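Local atomic coordinates of acyl-coenzyme A oxidase (Caenorhabditis elegans, PDB entry 5K3J), a protein that catalyses, with FAD and oxygen, the desaturation of five-carbon omega side chains of ascaroside-CoA pheromone precursors, the first step of their peroxisomal beta-oxidation. Residues R43-T46 and D47-K51; R75-S78 and I79-K82; Y83-L87 and I88-N92; F111-H114 and D115-F118; P120-Q123 and S124-D128. One frame throughout, in Å; residues are numbered along the deposited sequence.

Contact 1: residues R43-T46 and D47-K51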
# COMPACT_ATOMS: atom_id res chain seq x y z
N ARG A 43 26.60 -10.44 -12.74
CA ARG A 43 26.30 -10.82 -14.11
C ARG A 43 26.83 -12.22 -14.37
O ARG A 43 26.22 -13.02 -15.07
CB ARG A 43 26.90 -9.81 -15.10
CG ARG A 43 26.77 -8.35 -14.68
CD ARG A 43 27.40 -7.41 -15.71
NE ARG A 43 27.91 -6.18 -15.11
CZ ARG A 43 29.20 -5.92 -14.95
NH1 ARG A 43 30.12 -6.79 -15.34
NH2 ARG A 43 29.59 -4.77 -14.40
N GLU A 44 27.99 -12.51 -13.77
CA GLU A 44 28.62 -13.82 -13.90
C GLU A 44 27.74 -14.92 -13.32
O GLU A 44 27.58 -15.98 -13.92
CB GLU A 44 29.99 -13.80 -13.21
CG GLU A 44 30.91 -14.92 -13.64
CD GLU A 44 32.32 -14.72 -13.13
OE1 GLU A 44 32.71 -13.56 -12.86
OE2 GLU A 44 33.04 -15.73 -12.99
N ILE A 45 27.16 -14.65 -12.15
CA ILE A 45 26.26 -15.60 -11.49
C ILE A 45 24.97 -15.74 -12.28
O ILE A 45 24.50 -16.86 -12.52
CB ILE A 45 25.95 -15.16 -10.06
CG1 ILE A 45 27.21 -15.23 -9.20
CG2 ILE A 45 24.88 -16.04 -9.45
CD1 ILE A 45 27.16 -14.33 -7.96
N THR A 46 24.39 -14.61 -12.66
CA THR A 46 23.16 -14.59 -13.45
C THR A 46 23.33 -15.39 -14.74
O THR A 46 22.43 -16.14 -15.14
CB THR A 46 22.74 -13.15 -13.80
OG1 THR A 46 22.49 -12.41 -12.60
CG2 THR A 46 21.48 -13.16 -14.64
N ASP A 47 24.49 -15.24 -15.37
CA ASP A 47 24.82 -15.96 -16.59
C ASP A 47 24.87 -17.46 -16.33
O ASP A 47 24.30 -18.25 -17.08
CB ASP A 47 26.15 -15.48 -17.16
CG ASP A 47 26.50 -16.16 -18.47
OD1 ASP A 47 25.57 -16.64 -19.15
OD2 ASP A 47 27.70 -16.20 -18.81
N ALA A 48 25.58 -17.83 -15.27
CA ALA A 48 25.76 -19.23 -14.90
C ALA A 48 24.44 -19.84 -14.45
O ALA A 48 24.20 -21.04 -14.65
CB ALA A 48 26.80 -19.36 -13.81
N VAL A 49 23.59 -19.03 -13.84
CA VAL A 49 22.27 -19.48 -13.42
C VAL A 49 21.39 -19.75 -14.64
O VAL A 49 20.69 -20.75 -14.70
CB VAL A 49 21.59 -18.44 -12.49
CG1 VAL A 49 20.10 -18.67 -12.44
CG2 VAL A 49 22.19 -18.52 -11.09
N SER A 50 21.47 -18.86 -15.63
CA SER A 50 20.66 -18.97 -16.84
C SER A 50 20.90 -20.26 -17.64
O SER A 50 20.11 -20.61 -18.51
CB SER A 50 20.89 -17.76 -17.74
OG SER A 50 22.25 -17.66 -18.11
N LYS A 51 22.00 -20.95 -17.35
CA LYS A 51 22.34 -22.17 -18.07
C LYS A 51 21.68 -23.39 -17.43
O LYS A 51 21.59 -24.46 -18.03
CB LYS A 51 23.86 -22.37 -18.13
CG LYS A 51 24.40 -23.28 -17.04
CD LYS A 51 25.85 -23.02 -16.70
CE LYS A 51 26.31 -23.94 -15.58
NZ LYS A 51 27.58 -23.50 -14.95
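Asp47, Ala48, Val49 and Ser50 each hand their backbone N-H to the carbonyl four residues earlier, at Arg43, Glu44, Ile45 and Thr46. This is the alpha-helical pattern, and it runs through the C-terminal part of helix 36-49. The bond from Val49 N to Ile45 O measures 2.7 Å and the one from Ser50 N to Thr46 O 2.9 Å.

The apolar part of the contact lies along one flank of the helix. Ile45 CG2 meets Val49 CG2 at 4.0 Å, the two side chains crossing at a slant. Val49 CG2 is anti to its own carbonyl carbon, beside the backbone N, which turns this methyl back toward the preceding turn, 3.2 Å from Ile45 O. Both residues are buried and continue onto Leu99 of helix 93-103.

The polar side chains mostly look elsewhere. Thr46 OG1 stands anti to its carbonyl carbon (chi1 -61°), where it is hydrogen-bonded to Arg42 O in the turn before and to His98 NE2 and Glu102 OE2 of helix 93-103. Arg43 NE is hydrogen-bonded to Gln609 OE1. The side chain of Ala48 adds little, its CB lying 3.5 Å from Glu44 O.

Chemically, then, the backbone alone supplies the hydrogen bonds that join the two segments, while the branched Ile45 and Val49 form an apolar patch against Leu99 and Thr46 OG1 joins its own helix, through Arg42 O, to His98 and Glu102.

Contact 2: residues R75-S78 and I79-K82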
# COMPACT_ATOMS: atom_id res chain seq x y z
N ARG A 75 11.21 -26.40 -3.32
CA ARG A 75 11.80 -27.03 -4.50
C ARG A 75 13.07 -26.28 -4.90
O ARG A 75 14.13 -26.88 -5.04
CB ARG A 75 10.81 -27.04 -5.68
CG ARG A 75 11.38 -27.68 -6.95
CD ARG A 75 10.47 -27.49 -8.15
NE ARG A 75 10.62 -26.17 -8.75
CZ ARG A 75 11.57 -25.85 -9.62
NH1 ARG A 75 12.46 -26.76 -10.00
NH2 ARG A 75 11.63 -24.63 -10.13
N LYS A 76 12.95 -24.96 -5.05
CA LYS A 76 14.03 -24.15 -5.60
C LYS A 76 15.20 -24.02 -4.62
O LYS A 76 16.35 -23.91 -5.05
CB LYS A 76 13.50 -22.78 -5.99
CG LYS A 76 14.27 -22.13 -7.13
CD LYS A 76 13.81 -22.66 -8.48
CE LYS A 76 12.66 -21.86 -9.06
NZ LYS A 76 13.11 -20.48 -9.37
N ILE A 77 14.93 -24.04 -3.32
CA ILE A 77 15.98 -23.86 -2.32
C ILE A 77 16.82 -25.13 -2.14
O ILE A 77 18.00 -25.07 -1.79
CB ILE A 77 15.41 -23.43 -0.94
CG1 ILE A 77 16.47 -22.74 -0.09
CG2 ILE A 77 14.82 -24.62 -0.20
CD1 ILE A 77 17.09 -21.53 -0.76
N SER A 78 16.21 -26.29 -2.41
CA SER A 78 16.92 -27.55 -2.29
C SER A 78 17.79 -27.78 -3.51
O SER A 78 18.88 -28.34 -3.40
CB SER A 78 15.93 -28.71 -2.11
OG SER A 78 15.24 -28.98 -3.32
N ILE A 79 17.31 -27.34 -4.66
CA ILE A 79 18.10 -27.41 -5.89
C ILE A 79 19.25 -26.41 -5.83
O ILE A 79 20.40 -26.75 -6.12
CB ILE A 79 17.24 -27.12 -7.14
CG1 ILE A 79 16.07 -28.10 -7.22
CG2 ILE A 79 18.10 -27.21 -8.39
CD1 ILE A 79 15.11 -27.79 -8.34
N LEU A 80 18.92 -25.18 -5.44
CA LEU A 80 19.91 -24.10 -5.34
C LEU A 80 21.03 -24.45 -4.38
O LEU A 80 22.19 -24.11 -4.61
CB LEU A 80 19.22 -22.81 -4.90
CG LEU A 80 20.06 -21.54 -4.86
CD1 LEU A 80 20.56 -21.21 -6.26
CD2 LEU A 80 19.27 -20.39 -4.26
N THR A 81 20.69 -25.14 -3.29
CA THR A 81 21.67 -25.53 -2.29
C THR A 81 22.70 -26.49 -2.88
O THR A 81 23.88 -26.43 -2.55
CB THR A 81 20.98 -26.17 -1.07
OG1 THR A 81 20.11 -25.22 -0.46
CG2 THR A 81 22.01 -26.63 -0.04
N LYS A 82 22.25 -27.36 -3.78
CA LYS A 82 23.15 -28.27 -4.47
C LYS A 82 24.12 -27.50 -5.36
O LYS A 82 25.33 -27.73 -5.33
CB LYS A 82 22.36 -29.28 -5.31
CG LYS A 82 23.07 -29.72 -6.58
CD LYS A 82 22.19 -30.59 -7.46
CE LYS A 82 22.67 -30.55 -8.90
NZ LYS A 82 24.15 -30.62 -8.99
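Arg75 meets Ile79 one turn further along helix 66-82. Its chain bends at chi3 (80°), and this brings the guanidinium to the end of Ile79 at a slant, with NH1 of Arg75 3.3 Å from Ile79 CD1. Glu72 forms a salt bridge with NE, and NH1 is hydrogen-bonded to Glu54 O. The carbonyl of Arg75 is shared: it accepts Ile79 N at 3.2 Å and the hydroxyl of Ser78.

Lys76 contributes its carbonyl, which takes Leu80 N at 2.9 Å, while its ammonium points elsewhere, to a salt bridge with Asp57 and to Leu55 O and Val103 O. Ile77 CD1 comes within 4.3 Å of Leu80 CD2, methyl to methyl. The carbonyl of Ile77 takes Thr81 N at 3.1 Å and also Thr81 OG1, although the modelled length of that second bond is too short to trust.

Ser78 OG sits between its own backbone N and carbonyl carbon (chi1 71°). From there Ser78 OG reaches back to Arg75 O at 2.9 Å, tilted from the carbonyl plane. With alanine at this position Arg75 O would probably lose its hydroxyl donor and depend chiefly on the Ile79 N-H.

Ile77 and Leu80 face helix 93-103 at His100, with Leu80 also on Leu99 and Val103. Tyr651, Leu652 and Met655 of the second subunit, on its helix 646-661, pack against Arg75, Ile77, Ser78 and Thr81, placing this helix at the dimer interface.

Contact 3: residues Y83-L87 and I88-N92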
# COMPACT_ATOMS: atom_id res chain seq x y z
N TYR A 83 23.59 -26.57 -6.15
CA TYR A 83 24.40 -25.78 -7.06
C TYR A 83 25.13 -24.63 -6.35
O TYR A 83 25.81 -23.84 -7.00
CB TYR A 83 23.55 -25.20 -8.19
CG TYR A 83 23.11 -26.21 -9.24
CD1 TYR A 83 24.01 -26.72 -10.16
CD2 TYR A 83 21.79 -26.63 -9.32
CE1 TYR A 83 23.62 -27.64 -11.12
CE2 TYR A 83 21.38 -27.54 -10.28
CZ TYR A 83 22.30 -28.04 -11.18
OH TYR A 83 21.91 -28.95 -12.13
N LEU A 84 24.99 -24.54 -5.03
CA LEU A 84 25.50 -23.39 -4.29
C LEU A 84 27.02 -23.25 -4.36
O LEU A 84 27.53 -22.14 -4.54
CB LEU A 84 25.06 -23.45 -2.82
CG LEU A 84 25.34 -22.19 -2.00
CD1 LEU A 84 24.64 -21.00 -2.63
CD2 LEU A 84 24.90 -22.34 -0.55
N ASN A 85 27.74 -24.36 -4.22
CA ASN A 85 29.20 -24.32 -4.21
C ASN A 85 29.82 -24.15 -5.59
O ASN A 85 30.99 -23.79 -5.72
CB ASN A 85 29.75 -25.59 -3.56
CG ASN A 85 30.04 -25.41 -2.09
OD1 ASN A 85 29.87 -24.32 -1.54
ND2 ASN A 85 30.47 -26.48 -1.43
N GLN A 86 29.02 -24.40 -6.62
CA GLN A 86 29.47 -24.17 -7.98
C GLN A 86 29.42 -22.68 -8.30
O GLN A 86 30.36 -22.11 -8.85
CB GLN A 86 28.59 -24.92 -8.99
CG GLN A 86 28.49 -26.41 -8.80
CD GLN A 86 27.78 -27.07 -9.97
OE1 GLN A 86 27.75 -26.52 -11.07
NE2 GLN A 86 27.21 -28.24 -9.73
N LEU A 87 28.30 -22.07 -7.94
CA LEU A 87 27.94 -20.74 -8.42
C LEU A 87 28.56 -19.59 -7.63
O LEU A 87 28.87 -18.55 -8.20
CB LEU A 87 26.41 -20.60 -8.42
CG LEU A 87 25.67 -21.57 -9.35
CD1 LEU A 87 24.18 -21.66 -8.99
CD2 LEU A 87 25.85 -21.16 -10.80
N ILE A 88 28.71 -19.76 -6.31
CA ILE A 88 29.25 -18.68 -5.49
C ILE A 88 30.20 -19.11 -4.37
O ILE A 88 30.41 -20.30 -4.12
CB ILE A 88 28.13 -17.87 -4.79
CG1 ILE A 88 27.39 -18.74 -3.77
CG2 ILE A 88 27.18 -17.23 -5.79
CD1 ILE A 88 26.50 -17.96 -2.83
N ASP A 89 30.75 -18.10 -3.69
CA ASP A 89 31.46 -18.28 -2.43
C ASP A 89 30.42 -18.32 -1.31
O ASP A 89 29.83 -17.29 -0.97
CB ASP A 89 32.46 -17.14 -2.22
CG ASP A 89 33.20 -17.23 -0.90
OD1 ASP A 89 33.21 -18.31 -0.28
OD2 ASP A 89 33.77 -16.20 -0.48
N ARG A 90 30.19 -19.51 -0.76
CA ARG A 90 29.09 -19.76 0.17
C ARG A 90 29.00 -18.76 1.31
O ARG A 90 27.91 -18.33 1.69
CB ARG A 90 29.21 -21.17 0.75
CG ARG A 90 28.12 -21.50 1.76
CD ARG A 90 28.59 -22.51 2.79
NE ARG A 90 28.68 -23.86 2.25
CZ ARG A 90 29.10 -24.91 2.96
NH1 ARG A 90 29.47 -24.75 4.22
NH2 ARG A 90 29.15 -26.11 2.40
N ASP A 91 30.15 -18.37 1.85
CA ASP A 91 30.18 -17.48 3.00
C ASP A 91 30.41 -16.03 2.58
O ASP A 91 30.82 -15.19 3.39
CB ASP A 91 31.25 -17.93 3.99
CG ASP A 91 30.94 -19.29 4.58
OD1 ASP A 91 29.77 -19.72 4.48
OD2 ASP A 91 31.85 -19.93 5.15
N ASN A 92 30.14 -15.75 1.31
CA ASN A 92 30.11 -14.38 0.81
C ASN A 92 28.66 -13.90 0.79
O ASN A 92 27.89 -14.26 -0.10
CB ASN A 92 30.72 -14.31 -0.59
CG ASN A 92 30.90 -12.89 -1.09
OD1 ASN A 92 30.34 -11.95 -0.54
ND2 ASN A 92 31.69 -12.74 -2.15
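Leu84 and Ile88 meet where the short helix 84-87 ends and the chain enters a type I beta turn, Asp89 to Asn92, that leads into helix 93-103. One hydrogen bond closes the helical turn, from Ile88 N to Leu84 O at 3.2 Å. Beside this bond, Leu84 CD1 lies 3.6 Å from Ile88 CD1. Ile88 CG1 stands between its own N and carbonyl carbon (chi1 66°), directing the longer branch back onto the leucine.

The other methyl of Leu84, CD2, touches Arg90 CG at 4.1 Å, the two side chains lying at about a right angle. Next to them Asn85 crosses the arginine at a slant, its OD1 3.9 Å from Arg90 CB. The amide and guanidinium planes are only 6° apart, though the asparagine is poorly ordered, so the alignment should be read with caution.

In the next layer, the turn is closed by Asn92 N bonding to Asp89 O at 2.8 Å; Arg90 is the second residue of this turn. Helix 36-49 lies against the junction, with Arg41 NH2 hydrogen-bonded to Leu87 O and Ile45 packed on Ile88. Helix 93-103 holds the exit: Glu95 OE1 accepts Asp89 N.

That helix starts with Asn92 as its N-cap, where the side-chain oxygen OD1 makes a weak hydrogen bond to Glu94 N.

Contact 4: residues F111-H114 and D115-F118. With 6QA (~{S}-[2-[3-[[(2~{R})-4-[[[(2~{R},3~{S},4~{R},5~{R})-5-(6-aminopurin-9-yl)-4-oxidanyl-3-phosphonooxy-oxolan-2-yl]methoxy-oxidanyl-phosphoryl]oxy-oxidanyl-phosphoryl]oxy-3,3-dimethyl-2-oxidanyl-butanoyl]amino]propanoylamino]ethyl] 5-[(2~{R},3~{R},5~{R},6~{S})-6-methyl-3,5-bis(oxidanyl)oxan-2-yl]oxypentanethioate), chain E.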
# COMPACT_ATOMS: atom_id res chain seq x y z
N PHE A 111 14.82 -21.21 4.25
CA PHE A 111 16.07 -20.77 4.86
C PHE A 111 16.21 -19.26 5.03
O PHE A 111 17.30 -18.77 5.34
CB PHE A 111 17.26 -21.28 4.04
CG PHE A 111 17.59 -22.72 4.29
CD1 PHE A 111 18.19 -23.12 5.47
CD2 PHE A 111 17.33 -23.68 3.33
CE1 PHE A 111 18.50 -24.45 5.69
CE2 PHE A 111 17.63 -25.00 3.54
CZ PHE A 111 18.22 -25.39 4.73
N ALA A 112 15.12 -18.53 4.82
CA ALA A 112 15.15 -17.06 4.88
C ALA A 112 15.69 -16.55 6.21
O ALA A 112 16.77 -15.97 6.27
CB ALA A 112 13.77 -16.50 4.61
N LEU A 113 14.92 -16.78 7.27
CA LEU A 113 15.30 -16.32 8.60
C LEU A 113 16.43 -17.16 9.17
O LEU A 113 17.09 -16.76 10.14
CB LEU A 113 14.09 -16.36 9.54
CG LEU A 113 13.12 -15.16 9.48
CD1 LEU A 113 13.86 -13.88 9.78
CD2 LEU A 113 12.40 -15.07 8.15
N HIS A 114 16.65 -18.33 8.58
CA HIS A 114 17.79 -19.16 8.93
C HIS A 114 19.08 -18.40 8.65
O HIS A 114 20.03 -18.45 9.43
CB HIS A 114 17.76 -20.47 8.14
CG HIS A 114 18.98 -21.32 8.31
ND1 HIS A 114 19.09 -22.27 9.31
CD2 HIS A 114 20.14 -21.37 7.62
CE1 HIS A 114 20.27 -22.86 9.22
NE2 HIS A 114 20.92 -22.34 8.20
N ASP A 115 19.09 -17.69 7.53
CA ASP A 115 20.23 -16.88 7.13
C ASP A 115 20.13 -15.47 7.70
O ASP A 115 21.14 -14.84 8.01
CB ASP A 115 20.33 -16.80 5.61
CG ASP A 115 20.79 -18.10 4.99
OD1 ASP A 115 21.48 -18.88 5.68
OD2 ASP A 115 20.47 -18.35 3.80
N ALA A 116 18.90 -14.97 7.81
CA ALA A 116 18.67 -13.59 8.20
C ALA A 116 19.00 -13.32 9.67
O ALA A 116 19.56 -12.27 10.00
CB ALA A 116 17.22 -13.20 7.92
N LEU A 117 18.65 -14.26 10.55
CA LEU A 117 18.81 -14.03 11.99
C LEU A 117 19.33 -15.23 12.76
O LEU A 117 20.10 -15.06 13.71
CB LEU A 117 17.47 -13.58 12.59
CG LEU A 117 17.09 -12.13 12.29
CD1 LEU A 117 15.59 -11.95 12.33
CD2 LEU A 117 17.78 -11.18 13.26
N PHE A 118 18.92 -16.43 12.37
CA PHE A 118 19.36 -17.63 13.08
C PHE A 118 20.88 -17.75 13.08
O PHE A 118 21.49 -17.88 14.15
CB PHE A 118 18.75 -18.89 12.46
CG PHE A 118 19.09 -20.15 13.20
CD1 PHE A 118 18.57 -20.40 14.46
CD2 PHE A 118 19.94 -21.08 12.64
CE1 PHE A 118 18.89 -21.56 15.14
CE2 PHE A 118 20.25 -22.24 13.31
CZ PHE A 118 19.73 -22.48 14.56
P26 6QA E . 13.17 -3.05 25.96
P29 6QA E . 14.19 -1.23 28.15
P50 6QA E . 16.61 5.27 27.09
O01 6QA E . 13.77 -8.13 4.93
C02 6QA E . 14.43 -8.85 5.99
C03 6QA E . 13.29 -9.67 6.61
O04 6QA E . 13.63 -10.20 7.81
C05 6QA E . 13.59 -9.32 8.89
C06 6QA E . 12.59 -9.91 9.93
C07 6QA E . 13.08 -9.49 11.33
C08 6QA E . 12.53 -10.49 12.36
C09 6QA E . 11.72 -9.80 13.38
S10 6QA E . 12.22 -10.22 15.13
C11 6QA E . 12.53 -8.77 16.17
C12 6QA E . 11.99 -7.46 15.66
N13 6QA E . 11.26 -6.85 16.71
C14 6QA E . 11.68 -5.59 17.29
C15 6QA E . 10.84 -4.94 18.44
C16 6QA E . 11.79 -4.75 19.67
N17 6QA E . 11.64 -3.41 20.27
C18 6QA E . 12.03 -3.25 21.67
C19 6QA E . 11.89 -1.87 22.32
O20 6QA E . 11.23 -1.00 21.44
C21 6QA E . 13.28 -1.27 22.69
C22 6QA E . 12.91 0.06 23.48
C23 6QA E . 14.09 -1.02 21.37
C24 6QA E . 14.15 -2.13 23.60
O25 6QA E . 13.88 -1.89 25.00
O27 6QA E . 11.75 -3.42 25.51
O28 6QA E . 13.14 -2.37 27.53
O30 6QA E . 15.06 -1.94 29.19
O31 6QA E . 15.07 -0.55 26.90
C32 6QA E . 15.08 0.81 26.67
C33 6QA E . 16.48 1.36 27.20
O34 6QA E . 17.43 0.57 26.86
C35 6QA E . 18.41 1.32 25.80
N36 6QA E . 18.53 0.47 24.60
C37 6QA E . 17.53 -0.15 23.97
N38 6QA E . 17.97 -0.84 22.92
C39 6QA E . 19.33 -0.67 22.86
C40 6QA E . 19.69 0.15 23.92
N41 6QA E . 21.00 0.48 24.09
C42 6QA E . 21.92 0.02 23.25
N43 6QA E . 21.60 -0.79 22.21
C44 6QA E . 20.34 -1.15 21.98
N45 6QA E . 20.00 -2.03 20.86
C46 6QA E . 17.91 2.48 25.54
O47 6QA E . 18.94 3.55 25.76
C48 6QA E . 16.75 2.71 26.50
O49 6QA E . 17.04 3.68 27.45
O51 6QA E . 15.56 5.72 28.07
O52 6QA E . 16.05 5.35 25.66
O53 6QA E . 17.83 6.14 27.16
O54 6QA E . 13.39 -0.15 28.83
O55 6QA E . 14.03 -4.30 25.99
O56 6QA E . 12.43 -4.18 22.30
O57 6QA E . 12.66 -5.03 16.91
O58 6QA E . 10.82 -9.06 13.00
O59 6QA E . 12.91 -10.78 5.74
C60 6QA E . 14.01 -11.64 5.44
C61 6QA E . 13.38 -12.74 4.62
C62 6QA E . 15.14 -10.85 4.72
C63 6QA E . 15.55 -9.66 5.47
O64 6QA E . 16.31 -11.73 4.56
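Leu113 O accepts two backbone N-H groups, from Leu117 N at 3.0 Å and Phe118 N at 2.9 Å, as helix 112-125 widens into a pi-type turn at 115-118.

On the ligand side, Leu113 and Leu117 run side by side, pointing the same way, with their CD1 methyls 3.6 Å apart. Leu117 CD1 reaches C08 of the bound ascaroside-CoA at 3.4 Å, the carbon next to the thioester carbonyl. The short side chains of two alanines meet the sugar: Ala116 CB is 3.8 Å from its hydroxyl O64, and Ala112 CB is 3.8 Å from its methyl C61. These residues form part of the wall of the substrate pocket.

The far side of the helix is aromatic. His114 CG is anti to the backbone N (chi1 173°), placing the ring between Phe111 and Phe118. Phe111 CD1 sits over one face, offset toward the rim. Phe118 is nearly parallel, planes 28° apart, but slid so far that the rings barely overlap, with ND1 of His114 3.6 Å from Phe118 CD2. Both ring nitrogens are used, ND1 with Gly145 N and NE2 with Ala138 O, consistent with a neutral ring. A leucine in its place would probably leave Gly145 N and Ala138 O without their side-chain partners.

Asp115 OD2 forms a salt bridge with Arg141, which also makes a cation-pi contact with Phe111. The helix thus lies between the end of helix 128-139 and the flavin, which touches Leu113, with strands 147-148 and 185-189 close by at Tyr147 and Gly189.

Contact 5: residues P120-Q123 and S124-D128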
# COMPACT_ATOMS: atom_id res chain seq x y z
N PRO A 120 23.10 -15.28 12.05
CA PRO A 120 23.75 -14.10 12.63
C PRO A 120 23.65 -14.01 14.16
O PRO A 120 24.49 -13.33 14.76
CB PRO A 120 23.01 -12.93 11.98
CG PRO A 120 22.53 -13.47 10.69
CD PRO A 120 22.14 -14.89 10.99
N THR A 121 22.66 -14.65 14.77
CA THR A 121 22.53 -14.62 16.22
C THR A 121 23.52 -15.59 16.86
O THR A 121 24.09 -15.30 17.91
CB THR A 121 21.09 -14.97 16.68
OG1 THR A 121 20.22 -13.86 16.40
CG2 THR A 121 21.04 -15.25 18.18
N LEU A 122 23.73 -16.73 16.22
CA LEU A 122 24.72 -17.69 16.69
C LEU A 122 26.11 -17.06 16.64
O LEU A 122 26.93 -17.26 17.53
CB LEU A 122 24.69 -18.97 15.86
CG LEU A 122 23.52 -19.92 16.10
CD1 LEU A 122 23.52 -21.03 15.05
CD2 LEU A 122 23.56 -20.50 17.50
N GLN A 123 26.35 -16.28 15.59
CA GLN A 123 27.63 -15.61 15.39
C GLN A 123 27.91 -14.60 16.49
O GLN A 123 29.05 -14.48 16.97
CB GLN A 123 27.67 -14.92 14.03
CG GLN A 123 27.74 -15.88 12.86
CD GLN A 123 27.57 -15.19 11.52
OE1 GLN A 123 26.76 -14.28 11.38
NE2 GLN A 123 28.35 -15.62 10.54
N SER A 124 26.88 -13.87 16.90
CA SER A 124 27.06 -12.76 17.83
C SER A 124 26.76 -13.11 19.29
O SER A 124 27.11 -12.36 20.19
CB SER A 124 26.17 -11.58 17.41
OG SER A 124 24.80 -11.96 17.37
N GLN A 125 26.11 -14.25 19.53
CA GLN A 125 25.62 -14.55 20.87
C GLN A 125 25.96 -15.94 21.41
O GLN A 125 25.72 -16.23 22.58
CB GLN A 125 24.09 -14.36 20.91
CG GLN A 125 23.59 -13.03 20.36
CD GLN A 125 23.88 -11.86 21.28
OE1 GLN A 125 24.16 -12.04 22.46
NE2 GLN A 125 23.81 -10.65 20.73
N ALA A 126 26.52 -16.81 20.57
CA ALA A 126 26.88 -18.16 21.02
C ALA A 126 28.38 -18.30 21.29
O ALA A 126 29.20 -17.65 20.64
CB ALA A 126 26.42 -19.20 20.01
N SER A 127 28.72 -19.16 22.25
CA SER A 127 30.12 -19.39 22.60
C SER A 127 30.82 -20.16 21.49
O SER A 127 30.18 -20.84 20.70
CB SER A 127 30.23 -20.17 23.92
OG SER A 127 29.84 -21.52 23.74
N ASP A 128 32.15 -20.03 21.44
CA ASP A 128 32.96 -20.73 20.45
C ASP A 128 32.68 -22.22 20.52
O ASP A 128 32.63 -22.90 19.49
CB ASP A 128 34.45 -20.45 20.67
CG ASP A 128 34.86 -19.08 20.18
OD1 ASP A 128 34.10 -18.47 19.40
OD2 ASP A 128 35.96 -18.61 20.56
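Gln125 crosses Thr121, one turn earlier, at a slant. Its CB lies 3.1 Å from Thr121 O. CG, set beside the backbone N and anti to the carbonyl carbon (chi1 -51°), meets Thr121 CG2 at 4.0 Å. A bend at chi2 (-73°) then swings the amide off the threonine, and NE2 at the tip is hydrogen-bonded to Ile284 O. Ile284 and the adjoining Gly285 belong to the substrate-binding site, so the glutamine is a second-shell residue that probably helps to position that loop.

The backbone beneath is less regular. Gln125 N to Thr121 O, at 2.8 Å, is a weak bond because its angle is only 124°. Ser124 binds the previous carbonyl twice: its hydroxyl OG donates to Pro120 O at 3.0 Å, in the carbonyl plane and on a lone pair, while Ser124 N approaches the same oxygen from above that plane at 3.3 Å. Pro120 itself marks a kink, since its nitrogen has no hydrogen to give to the turn before. Further on, Ala126 N bonds to Leu122 O at 3.1 Å and Ala126 CB rests on Leu122 CD2 at 4.0 Å, as the chain leaves the helix. Ser127 then N-caps the next one, its OG hydrogen-bonded to Gln130 N.

Thr121 and Leu122 lie against strands 197-205 and 210-219, at Leu199, Phe215 and Met217. On another side, Pro120, Ser124 and Gln125 pack on the start of helix 287-315, so this end of helix 112-125 bridges the beta domain and the helical core.

Overall arrangement
The five contacts follow one another along the chain in series; none nests in or crosses another, and each is a local turn within the N-terminal helical region. Contact 1 lies in the last turns of helix 36-49 and contact 2 in the C-terminal part of helix 66-82. Contact 3 adjoins contact 2 in sequence and carries the chain toward helix 93-103. Contacts 1 and 3 touch through Ala48 and Leu87, bringing helix 36-49 against the end of helix 84-87. Contact 2 reaches contact 4 where Ile77 packs on Phe111. Contacts 4 and 5 share helix 112-125 and meet at Pro120, taking the chain from the ligand pocket to the beta strands and the start of helix 287-315.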